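Local coordinates for PLP-Dependent L-Arginine Hydroxylase MppP (Streptomyces wadayamensis, PDB 6C9B), which uses pyridoxal phosphate to oxidise L-arginine, giving 4-hydroxy-2-ketoarginine and 2-ketoarginine, and acts as an oxidase rather than an oxygenase, at residues W14-L17 with A18-S21; L48-E51 with S52-R55. All coordinates share one frame; numbering follows the deposited sequence.

Contact 1: residues W14-L17 with A18-S21; sequences WEYL and ALNS. With EGV ((4S)-5-carbamimidamido-4-hydroxy-2-oxopentanoic acid), chain F.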
loop_
_atom_site.group_PDB
_atom_site.type_symbol
_atom_site.label_atom_id
_atom_site.label_comp_id
_atom_site.label_asym_id
_atom_site.label_seq_id
_atom_site.Cartn_x
_atom_site.Cartn_y
_atom_site.Cartn_z
ATOM N N TRP B 14 -19.163 -0.794 -0.712
ATOM C CA TRP B 14 -20.141 -1.395 0.199
ATOM C C TRP B 14 -19.513 -1.710 1.548
ATOM O O TRP B 14 -20.180 -1.619 2.589
ATOM C CB TRP B 14 -20.712 -2.683 -0.386
ATOM C CG TRP B 14 -21.671 -2.495 -1.499
ATOM C CD1 TRP B 14 -21.424 -2.651 -2.836
ATOM C CD2 TRP B 14 -23.053 -2.140 -1.383
ATOM N NE1 TRP B 14 -22.569 -2.406 -3.557
ATOM C CE2 TRP B 14 -23.582 -2.089 -2.689
ATOM C CE3 TRP B 14 -23.892 -1.859 -0.302
ATOM C CZ2 TRP B 14 -24.915 -1.764 -2.941
ATOM C CZ3 TRP B 14 -25.212 -1.537 -0.554
ATOM C CH2 TRP B 14 -25.712 -1.492 -1.862
ATOM N N GLU B 15 -18.236 -2.101 1.551
ATOM C CA GLU B 15 -17.581 -2.452 2.804
ATOM C C GLU B 15 -17.285 -1.223 3.663
ATOM O O GLU B 15 -17.252 -1.342 4.887
ATOM C CB GLU B 15 -16.306 -3.253 2.527
ATOM C CG GLU B 15 -16.609 -4.606 1.855
ATOM C CD GLU B 15 -15.369 -5.419 1.481
ATOM O OE1 GLU B 15 -14.246 -4.889 1.486
ATOM O OE2 GLU B 15 -15.524 -6.619 1.198
ATOM N N TYR B 16 -17.072 -0.038 3.066
ATOM C CA TYR B 16 -16.854 1.163 3.877
ATOM C C TYR B 16 -18.017 1.395 4.831
ATOM O O TYR B 16 -17.830 1.890 5.953
ATOM C CB TYR B 16 -16.680 2.409 2.993
ATOM C CG TYR B 16 -15.412 2.426 2.170
ATOM C CD1 TYR B 16 -14.227 1.940 2.692
ATOM C CD2 TYR B 16 -15.401 2.932 0.871
ATOM C CE1 TYR B 16 -13.051 1.947 1.951
ATOM C CE2 TYR B 16 -14.229 2.936 0.110
ATOM C CZ TYR B 16 -13.057 2.435 0.656
ATOM O OH TYR B 16 -11.880 2.412 -0.076
ATOM N N LEU B 17 -19.232 1.080 4.379
ATOM C CA LEU B 17 -20.436 1.390 5.141
ATOM C C LEU B 17 -20.500 0.604 6.441
ATOM O O LEU B 17 -21.211 1.012 7.374
ATOM C CB LEU B 17 -21.674 1.083 4.294
ATOM C CG LEU B 17 -21.821 1.831 2.965
ATOM C CD1 LEU B 17 -22.948 1.215 2.153
ATOM C CD2 LEU B 17 -22.076 3.305 3.198
ATOM N N ALA B 18 -19.765 -0.506 6.517
ATOM C CA ALA B 18 -19.820 -1.424 7.650
ATOM C C ALA B 18 -18.684 -1.241 8.648
ATOM O O ALA B 18 -18.796 -1.729 9.776
ATOM C CB ALA B 18 -19.782 -2.879 7.153
ATOM N N LEU B 19 -17.609 -0.541 8.270
ATOM C CA LEU B 19 -16.353 -0.607 9.017
ATOM C C LEU B 19 -16.503 -0.194 10.471
ATOM O O LEU B 19 -15.717 -0.631 11.319
ATOM C CB LEU B 19 -15.304 0.289 8.368
ATOM C CG LEU B 19 -14.471 -0.279 7.232
ATOM C CD1 LEU B 19 -13.468 0.784 6.809
ATOM C CD2 LEU B 19 -13.768 -1.557 7.655
ATOM N N ASN B 20 -17.463 0.679 10.771
ATOM C CA ASN B 20 -17.586 1.254 12.102
ATOM C C ASN B 20 -18.802 0.725 12.849
ATOM O O ASN B 20 -19.165 1.266 13.902
ATOM C CB ASN B 20 -17.614 2.777 11.986
ATOM C CG ASN B 20 -16.368 3.303 11.310
ATOM O OD1 ASN B 20 -15.290 3.275 11.897
ATOM N ND2 ASN B 20 -16.492 3.725 10.055
ATOM N N SER B 21 -19.403 -0.352 12.349
ATOM C CA SER B 21 -20.607 -0.938 12.920
ATOM C C SER B 21 -20.265 -2.182 13.730
ATOM O O SER B 21 -19.346 -2.934 13.397
ATOM C CB SER B 21 -21.607 -1.295 11.816
ATOM O OG SER B 21 -22.517 -2.289 12.258
HETATM C C10 EGV F . -13.114 -9.045 0.882
HETATM C C02 EGV F . -10.471 -4.752 0.593
HETATM C C03 EGV F . -9.727 -3.766 -1.577
HETATM C C06 EGV F . -10.427 -6.261 0.452
HETATM C C07 EGV F . -11.887 -6.764 0.451
HETATM C C09 EGV F . -12.021 -8.280 0.152
HETATM N N01 EGV F . -10.776 -4.075 -0.659
HETATM N N04 EGV F . -10.025 -3.098 -2.790
HETATM N N05 EGV F . -8.490 -4.134 -1.315
HETATM O O08 EGV F . -9.750 -6.807 1.511
HETATM O O11 EGV F . -13.103 -10.256 0.765
HETATM O O12 EGV F . -13.978 -8.468 1.571
HETATM O O13 EGV F . -11.288 -8.868 -0.637
HETATM O O HOH W 1 -18.687 3.395 8.303
HETATM O O HOH W 2 -20.234 1.482 9.743
#
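At the wall of the pocket that holds the product EGV, to which E15 belongs, the turn of helix carrying E15 and Y16 passes into a type I beta turn, A18 to S21, with E15 and A18 making the join. The amide of A18 bonds to E15 O, N to O 3.1 Å, across three residues. A weaker link, 3.4 Å from L19 N to Y16 O, follows, and the beta turn proper is closed by S21 N on A18 O at 3.0 Å. The small methyl of A18 is buried, lying against F332 of strand 331-335 in the sheet that includes strand 23-24. The end of the E15 side chain leads off toward the product: its CG lies beside the backbone N (chi1 -64°) and the chain then runs straight, bringing OE2 to 2.4 Å from EGV O12. R352, which bonds to EGV, also forms a long, weak ion pair with this carboxylate. On the flank facing the second subunit, L19 CD1 lies at the edge of the Y16 ring, 4.3 Å from Y16 CD1, and L19 packs on L252 of that subunit. Y16 OH bonds to L251 O there, as N20 OD1 does to Q58 N. One water joins Y16 O to N20 ND2, and a second joins L17 O to the N20 amide.

Contact 2: residues L48-E51 with S52-R55; sequences LWAE and SEQR
L48 O is gripped twice by S52: the amide N and the hydroxyl OG, each 2.9 Å from it, come from opposite faces of the carbonyl plane. Serine suits this place because, with chi1 at -64°, OG lies beside its own backbone N and can fold back one turn of helix 45-54, so that its polar group is satisfied although the residue is buried. E51 O likewise takes two amides near the helix end. R55 N and Q54 N both bond to it, the latter at 3.0 Å, and Q54 N also makes a weak bond to A50 O. R55 is the first residue to leave helical geometry.

One turn apart on the same flank, E51 and R55 lie side by side and form a salt bridge, with E51 OE2 2.8 Å from R55 NH1. E51 runs fully extended, CG anti to the backbone N (chi1 -179°), whereas R55 bends at chi3; carboxylate and guanidinium end nearly coplanar. On another flank the E53 carboxylate stands almost upright to the W49 ring and meets its edge: W49 NE1 makes a weak 3.3 Å bond to E53 OE2, and a water bridges the same two atoms.

L48 and W49 both pack on L257 of helix 256-291. From that helix R263 forms a second salt bridge with E51 OE2, and R55 NH2 pairs with E63. Two arginines therefore share one carboxylate, which would probably favour its ionised form and tie the end of helix 45-54 to helix 256-291 and, through R55 and E63, to helix 57-71.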
loop_
_atom_site.group_PDB
_atom_site.type_symbol
_atom_site.label_atom_id
_atom_site.label_comp_id
_atom_site.label_asym_id
_atom_site.label_seq_id
_atom_site.Cartn_x
_atom_site.Cartn_y
_atom_site.Cartn_z
ATOM N N LEU B 48 9.625 -7.495 19.724
ATOM C CA LEU B 48 9.713 -7.589 18.277
ATOM C C LEU B 48 10.152 -6.268 17.659
ATOM O O LEU B 48 10.858 -6.260 16.642
ATOM C CB LEU B 48 8.365 -8.020 17.704
ATOM C CG LEU B 48 7.878 -9.413 18.125
ATOM C CD1 LEU B 48 6.456 -9.627 17.646
ATOM C CD2 LEU B 48 8.774 -10.501 17.553
ATOM N N TRP B 49 9.735 -5.143 18.248
ATOM C CA TRP B 49 10.193 -3.839 17.765
ATOM C C TRP B 49 11.707 -3.712 17.910
ATOM O O TRP B 49 12.420 -3.364 16.959
ATOM C CB TRP B 49 9.489 -2.725 18.534
ATOM C CG TRP B 49 9.729 -1.348 17.947
ATOM C CD1 TRP B 49 10.911 -0.669 17.945
ATOM C CD2 TRP B 49 8.780 -0.497 17.284
ATOM N NE1 TRP B 49 10.763 0.541 17.329
ATOM C CE2 TRP B 49 9.469 0.669 16.898
ATOM C CE3 TRP B 49 7.423 -0.604 16.970
ATOM C CZ2 TRP B 49 8.845 1.722 16.226
ATOM C CZ3 TRP B 49 6.814 0.441 16.281
ATOM C CH2 TRP B 49 7.518 1.586 15.935
ATOM N N ALA B 50 12.219 -4.017 19.099
ATOM C CA ALA B 50 13.658 -3.980 19.317
ATOM C C ALA B 50 14.395 -4.920 18.372
ATOM O O ALA B 50 15.457 -4.567 17.843
ATOM C CB ALA B 50 13.951 -4.326 20.776
ATOM N N GLU B 51 13.859 -6.129 18.153
ATOM C CA GLU B 51 14.464 -7.047 17.188
ATOM C C GLU B 51 14.529 -6.414 15.795
ATOM O O GLU B 51 15.561 -6.474 15.111
ATOM C CB GLU B 51 13.678 -8.361 17.126
ATOM C CG GLU B 51 14.288 -9.368 16.137
ATOM C CD GLU B 51 13.428 -10.590 15.875
ATOM O OE1 GLU B 51 12.389 -10.767 16.543
ATOM O OE2 GLU B 51 13.792 -11.367 14.965
ATOM N N SER B 52 13.425 -5.798 15.374
ATOM C CA SER B 52 13.347 -5.146 14.068
ATOM C C SER B 52 14.308 -3.964 13.929
ATOM O O SER B 52 14.757 -3.662 12.815
ATOM C CB SER B 52 11.917 -4.678 13.837
ATOM O OG SER B 52 11.043 -5.778 13.784
ATOM N N GLU B 53 14.611 -3.270 15.026
ATOM C CA GLU B 53 15.623 -2.219 14.994
ATOM C C GLU B 53 17.031 -2.780 14.867
ATOM O O GLU B 53 17.929 -2.095 14.374
ATOM C CB GLU B 53 15.551 -1.381 16.271
ATOM C CG GLU B 53 14.400 -0.387 16.330
ATOM C CD GLU B 53 14.290 0.279 17.697
ATOM O OE1 GLU B 53 14.588 -0.387 18.703
ATOM O OE2 GLU B 53 13.906 1.455 17.762
ATOM N N GLN B 54 17.256 -3.993 15.343
ATOM C CA GLN B 54 18.606 -4.492 15.531
ATOM C C GLN B 54 19.065 -5.472 14.464
ATOM O O GLN B 54 20.275 -5.648 14.295
ATOM C CB GLN B 54 18.714 -5.168 16.902
ATOM C CG GLN B 54 18.543 -4.201 18.080
ATOM C CD GLN B 54 18.300 -4.911 19.407
ATOM O OE1 GLN B 54 18.319 -6.141 19.483
ATOM N NE2 GLN B 54 18.059 -4.133 20.458
ATOM N N ARG B 55 18.154 -6.130 13.763
ATOM C CA ARG B 55 18.549 -7.129 12.792
ATOM C C ARG B 55 18.362 -6.612 11.375
ATOM O O ARG B 55 17.529 -5.730 11.127
ATOM C CB ARG B 55 17.733 -8.414 12.962
ATOM C CG ARG B 55 17.936 -9.114 14.283
ATOM C CD ARG B 55 17.125 -10.392 14.338
ATOM N NE ARG B 55 17.664 -11.394 13.426
ATOM C CZ ARG B 55 16.960 -12.395 12.916
ATOM N NH1 ARG B 55 15.677 -12.538 13.214
ATOM N NH2 ARG B 55 17.545 -13.261 12.106
HETATM O O HOH W 3 12.774 2.503 15.686
#

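Overall arrangement
Contact 1 comes first along the chain and contact 2 follows, with strand 23-24 and helix 36-43 between them. Their centres lie 35 Å apart and their nearest atoms about 22 Å, so they do not touch. Contact 1 spans the end of helix 11-16 and the loop before strand 23-24, at the EGV pocket; contact 2 lies on helix 45-54, farther from the centre of the chain and away from the annotated sites. What they share is the dimer interface. Residues 14-21 meet L251, L252, P56 and Q58 of the second subunit. P56 and Q58 closely follow contact 2 in that subunit, so contact 1 of one subunit lies against the region just beyond contact 2 of the other.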